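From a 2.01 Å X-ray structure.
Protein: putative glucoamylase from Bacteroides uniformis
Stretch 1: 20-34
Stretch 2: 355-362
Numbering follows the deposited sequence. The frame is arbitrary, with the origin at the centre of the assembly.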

# COMPACT_ATOMS: atom_id res chain seq x y z
N THR A 20 -6.17 -14.26 -12.28
CA THR A 20 -6.46 -13.34 -13.35
C THR A 20 -7.85 -12.74 -13.19
O THR A 20 -8.00 -11.54 -13.33
CB THR A 20 -6.35 -14.02 -14.72
OG1 THR A 20 -5.00 -14.45 -14.90
CG2 THR A 20 -6.78 -13.05 -15.87
N LEU A 21 -8.84 -13.56 -12.84
CA LEU A 21 -10.19 -13.01 -12.58
C LEU A 21 -10.16 -12.02 -11.40
O LEU A 21 -10.76 -10.94 -11.49
CB LEU A 21 -11.22 -14.12 -12.35
CG LEU A 21 -12.66 -13.65 -12.05
CD1 LEU A 21 -13.21 -12.92 -13.26
CD2 LEU A 21 -13.57 -14.84 -11.70
N VAL A 22 -9.46 -12.35 -10.33
CA VAL A 22 -9.41 -11.46 -9.16
C VAL A 22 -8.77 -10.11 -9.56
O VAL A 22 -9.29 -9.02 -9.25
CB VAL A 22 -8.71 -12.14 -7.97
CG1 VAL A 22 -8.39 -11.15 -6.84
CG2 VAL A 22 -9.59 -13.30 -7.49
N GLN A 23 -7.68 -10.17 -10.31
CA GLN A 23 -7.01 -8.96 -10.76
C GLN A 23 -7.90 -8.14 -11.70
O GLN A 23 -7.98 -6.91 -11.58
CB GLN A 23 -5.71 -9.33 -11.48
CG GLN A 23 -4.62 -9.88 -10.58
CD GLN A 23 -3.34 -10.09 -11.38
OE1 GLN A 23 -3.29 -11.00 -12.22
NE2 GLN A 23 -2.31 -9.23 -11.16
N LYS A 24 -8.55 -8.80 -12.64
CA LYS A 24 -9.39 -8.13 -13.63
C LYS A 24 -10.62 -7.48 -13.00
O LYS A 24 -10.96 -6.37 -13.35
CB LYS A 24 -9.84 -9.13 -14.67
CG LYS A 24 -10.57 -8.56 -15.92
CD LYS A 24 -10.89 -9.77 -16.84
CE LYS A 24 -11.61 -9.42 -18.12
NZ LYS A 24 -10.78 -8.53 -18.96
N GLN A 25 -11.30 -8.19 -12.11
CA GLN A 25 -12.50 -7.64 -11.48
C GLN A 25 -12.14 -6.47 -10.56
O GLN A 25 -12.83 -5.44 -10.56
CB GLN A 25 -13.27 -8.71 -10.69
CG GLN A 25 -14.72 -8.32 -10.37
CD GLN A 25 -15.69 -8.82 -11.41
OE1 GLN A 25 -15.31 -9.08 -12.56
NE2 GLN A 25 -16.93 -9.00 -11.02
N THR A 26 -11.05 -6.61 -9.80
CA THR A 26 -10.62 -5.58 -8.87
C THR A 26 -10.13 -4.34 -9.63
O THR A 26 -10.27 -3.21 -9.18
CB THR A 26 -9.58 -6.16 -7.86
OG1 THR A 26 -10.07 -7.42 -7.33
CG2 THR A 26 -9.31 -5.19 -6.68
N PHE A 27 -9.54 -4.56 -10.80
CA PHE A 27 -9.01 -3.49 -11.64
C PHE A 27 -10.11 -2.47 -11.99
O PHE A 27 -9.83 -1.28 -12.17
CB PHE A 27 -8.35 -4.09 -12.89
CG PHE A 27 -7.82 -3.09 -13.86
CD1 PHE A 27 -6.63 -2.43 -13.61
CD2 PHE A 27 -8.49 -2.83 -15.03
CE1 PHE A 27 -6.13 -1.52 -14.52
CE2 PHE A 27 -8.00 -1.91 -15.95
CZ PHE A 27 -6.80 -1.25 -15.69
N ARG A 28 -11.35 -2.93 -12.09
CA ARG A 28 -12.48 -2.05 -12.35
C ARG A 28 -12.55 -0.87 -11.35
O ARG A 28 -12.99 0.20 -11.72
CB ARG A 28 -13.80 -2.82 -12.28
CG ARG A 28 -14.11 -3.73 -13.46
CD ARG A 28 -15.24 -4.66 -13.08
NE ARG A 28 -15.66 -5.58 -14.12
CZ ARG A 28 -16.73 -6.38 -14.03
NH1 ARG A 28 -17.49 -6.39 -12.92
NH2 ARG A 28 -17.06 -7.15 -15.05
N TYR A 29 -12.15 -1.10 -10.10
CA TYR A 29 -12.19 -0.06 -9.07
C TYR A 29 -11.33 1.15 -9.47
O TYR A 29 -11.67 2.27 -9.16
CB TYR A 29 -11.75 -0.61 -7.69
CG TYR A 29 -11.99 0.36 -6.55
CD1 TYR A 29 -11.07 1.36 -6.26
CD2 TYR A 29 -13.17 0.31 -5.80
CE1 TYR A 29 -11.29 2.28 -5.25
CE2 TYR A 29 -13.41 1.24 -4.77
CZ TYR A 29 -12.46 2.22 -4.49
OH TYR A 29 -12.68 3.16 -3.49
N PHE A 30 -10.17 0.88 -10.09
CA PHE A 30 -9.20 1.89 -10.40
C PHE A 30 -9.31 2.44 -11.81
O PHE A 30 -8.70 3.48 -12.09
CB PHE A 30 -7.81 1.32 -10.19
CG PHE A 30 -7.54 0.98 -8.77
CD1 PHE A 30 -7.31 2.00 -7.85
CD2 PHE A 30 -7.69 -0.32 -8.32
CE1 PHE A 30 -7.12 1.72 -6.53
CE2 PHE A 30 -7.51 -0.63 -6.98
CZ PHE A 30 -7.21 0.40 -6.07
N TRP A 31 -10.01 1.74 -12.69
CA TRP A 31 -10.14 2.12 -14.07
C TRP A 31 -11.54 2.72 -14.30
O TRP A 31 -11.68 3.92 -14.46
CB TRP A 31 -9.87 0.94 -15.02
CG TRP A 31 -9.83 1.39 -16.41
CD1 TRP A 31 -10.84 1.34 -17.32
CD2 TRP A 31 -8.74 2.04 -17.06
NE1 TRP A 31 -10.43 1.91 -18.50
CE2 TRP A 31 -9.14 2.35 -18.36
CE3 TRP A 31 -7.43 2.36 -16.66
CZ2 TRP A 31 -8.30 2.96 -19.27
CZ3 TRP A 31 -6.60 2.96 -17.56
CH2 TRP A 31 -7.03 3.28 -18.84
N ASP A 32 -12.55 1.87 -14.33
CA ASP A 32 -13.93 2.29 -14.60
C ASP A 32 -14.47 3.22 -13.51
O ASP A 32 -15.18 4.13 -13.79
CB ASP A 32 -14.83 1.07 -14.70
CG ASP A 32 -14.31 0.04 -15.71
OD1 ASP A 32 -13.41 -0.74 -15.36
OD2 ASP A 32 -14.78 0.04 -16.85
N PHE A 33 -14.11 2.99 -12.26
CA PHE A 33 -14.68 3.75 -11.15
C PHE A 33 -13.83 4.97 -10.69
O PHE A 33 -14.18 5.64 -9.73
CB PHE A 33 -14.87 2.77 -9.97
CG PHE A 33 -15.59 3.35 -8.76
CD1 PHE A 33 -16.85 3.91 -8.88
CD2 PHE A 33 -15.03 3.25 -7.50
CE1 PHE A 33 -17.51 4.42 -7.76
CE2 PHE A 33 -15.68 3.76 -6.38
CZ PHE A 33 -16.92 4.33 -6.52
N ALA A 34 -12.71 5.22 -11.36
CA ALA A 34 -11.85 6.37 -11.09
C ALA A 34 -12.59 7.64 -11.38
O ALA A 34 -13.47 7.68 -12.23
CB ALA A 34 -10.59 6.33 -11.94
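Stretch 2 (355-362) LWGEYGFK

Stretch 2 is a tight hairpin laid against one side of the helix that runs through the first part of stretch 1. W356, the first residue to leave helical phi/psi after a preceding helix, opens a short strand with G357; a type I turn from G357 to G360 reverses the chain, and a second strand follows at G360 and F361. The turn is closed from within: G357 N donates to G360 O at 2.8 Å, G360 N returns a bond to G357 O at 3.2 Å, and further from the turn, K362 N donates to L355 O at 2.8 Å. The backbones come closest at T26 and G360, whose CA atoms are 4.7 Å apart. G360 has phi/psi of 103/-146, which calls for glycine in itself, and a CB there would also lie 2.6 Å from T26 OG1.

Polar contacts from stretch 1 go largely to main-chain oxygens of the turn. Q25 NE2 donates to G357 O at 3.2 Å with a nearly straight angle of 170°, so this carbonyl accepts from both the Q25 side chain and G360 N. Three residues further on, R28 NH1 donates to E358 O at 3.1 Å, the oxygen lying near the guanidinium plane; the same NH1 forms a salt bridge with E358 OE1 at 3.5 Å. The E358 side chain starts out away from stretch 1, but its end comes back to make this contact. Y359 O receives a CA-H...O contact from T26 CA at 3.4 Å.

The hydroxyl of T26 is satisfied twice. T26 OG1 donates to V22 O at 2.6 Å, an oxygen that also accepts T26 N at 3.0 Å, and it accepts from a water whose oxygen is 2.6 Å from T26 OG1. That water in turn accepts from F361 N at 3.0 Å, linking the second strand to the helix.

Apolar packing flanks this polar centre. Towards the start of stretch 1, W356 CZ2 lies 3.9 Å from L21 CG and 3.5 Å from Q25 CG, while V22 CG2 reaches F361 CE2 at 3.7 Å and W356 CZ3 at 4.2 Å. Beyond T26, Y359 (chi1 m) contributes the largest covered area of either stretch. Y29 directs its edge at the face of Y359, with centroids 5.8 Å apart and planes at 85°; R28 CB approaches Y359 CD1 at the ring edge, at 3.7 Å. F33 also packs on Y359, its CB 3.8 Å from Y359 CE1 and the two rings inclined by 33°.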

# COMPACT_ATOMS: atom_id res chain seq x y z
N LEU A 355 -19.74 -12.39 -0.86
CA LEU A 355 -18.50 -11.58 -0.77
C LEU A 355 -17.98 -11.03 -2.11
O LEU A 355 -17.23 -10.07 -2.15
CB LEU A 355 -17.40 -12.45 -0.15
CG LEU A 355 -16.05 -11.85 0.25
CD1 LEU A 355 -16.24 -10.71 1.23
CD2 LEU A 355 -15.19 -12.97 0.87
N TRP A 356 -18.35 -11.67 -3.22
CA TRP A 356 -17.78 -11.29 -4.53
C TRP A 356 -18.78 -10.39 -5.21
O TRP A 356 -19.94 -10.71 -5.24
CB TRP A 356 -17.59 -12.55 -5.39
CG TRP A 356 -17.11 -12.32 -6.79
CD1 TRP A 356 -17.86 -12.36 -7.93
CD2 TRP A 356 -15.77 -12.05 -7.21
NE1 TRP A 356 -17.07 -12.10 -9.03
CE2 TRP A 356 -15.78 -11.91 -8.61
CE3 TRP A 356 -14.55 -11.92 -6.52
CZ2 TRP A 356 -14.62 -11.66 -9.34
CZ3 TRP A 356 -13.41 -11.67 -7.25
CH2 TRP A 356 -13.44 -11.55 -8.65
N GLY A 357 -18.35 -9.30 -5.81
CA GLY A 357 -19.31 -8.43 -6.53
C GLY A 357 -18.59 -7.63 -7.58
O GLY A 357 -17.53 -8.03 -8.08
N GLU A 358 -19.14 -6.47 -7.89
CA GLU A 358 -18.71 -5.67 -9.02
C GLU A 358 -17.22 -5.35 -9.08
O GLU A 358 -16.64 -5.37 -10.16
CB GLU A 358 -19.52 -4.38 -9.05
CG GLU A 358 -19.12 -3.40 -10.14
CD GLU A 358 -19.55 -3.80 -11.55
OE1 GLU A 358 -20.34 -4.77 -11.73
OE2 GLU A 358 -19.09 -3.08 -12.48
N TYR A 359 -16.59 -5.06 -7.94
CA TYR A 359 -15.19 -4.60 -7.90
C TYR A 359 -14.29 -5.63 -7.22
O TYR A 359 -13.25 -5.29 -6.66
CB TYR A 359 -15.07 -3.23 -7.20
CG TYR A 359 -15.85 -2.14 -7.89
CD1 TYR A 359 -15.53 -1.75 -9.18
CD2 TYR A 359 -16.93 -1.50 -7.27
CE1 TYR A 359 -16.24 -0.77 -9.84
CE2 TYR A 359 -17.64 -0.52 -7.92
CZ TYR A 359 -17.28 -0.16 -9.21
OH TYR A 359 -17.97 0.79 -9.91
N GLY A 360 -14.70 -6.89 -7.27
CA GLY A 360 -13.96 -7.96 -6.64
C GLY A 360 -14.55 -8.43 -5.33
O GLY A 360 -15.78 -8.46 -5.15
N PHE A 361 -13.66 -8.81 -4.42
CA PHE A 361 -14.01 -9.14 -3.06
C PHE A 361 -14.34 -7.86 -2.32
O PHE A 361 -13.57 -6.89 -2.32
CB PHE A 361 -12.88 -9.86 -2.31
CG PHE A 361 -12.51 -11.19 -2.90
CD1 PHE A 361 -13.39 -12.26 -2.84
CD2 PHE A 361 -11.30 -11.36 -3.54
CE1 PHE A 361 -13.06 -13.48 -3.41
CE2 PHE A 361 -10.95 -12.59 -4.11
CZ PHE A 361 -11.83 -13.64 -4.03
N LYS A 362 -15.47 -7.90 -1.63
CA LYS A 362 -15.87 -6.81 -0.77
C LYS A 362 -14.91 -6.74 0.44
O LYS A 362 -14.06 -7.64 0.68
CB LYS A 362 -17.32 -6.98 -0.35
CG LYS A 362 -18.31 -6.75 -1.48
CD LYS A 362 -19.61 -7.51 -1.16
CE LYS A 362 -20.57 -7.55 -2.31
NZ LYS A 362 -21.79 -8.20 -1.81
O HOH W 1 -10.81 -7.85 -4.85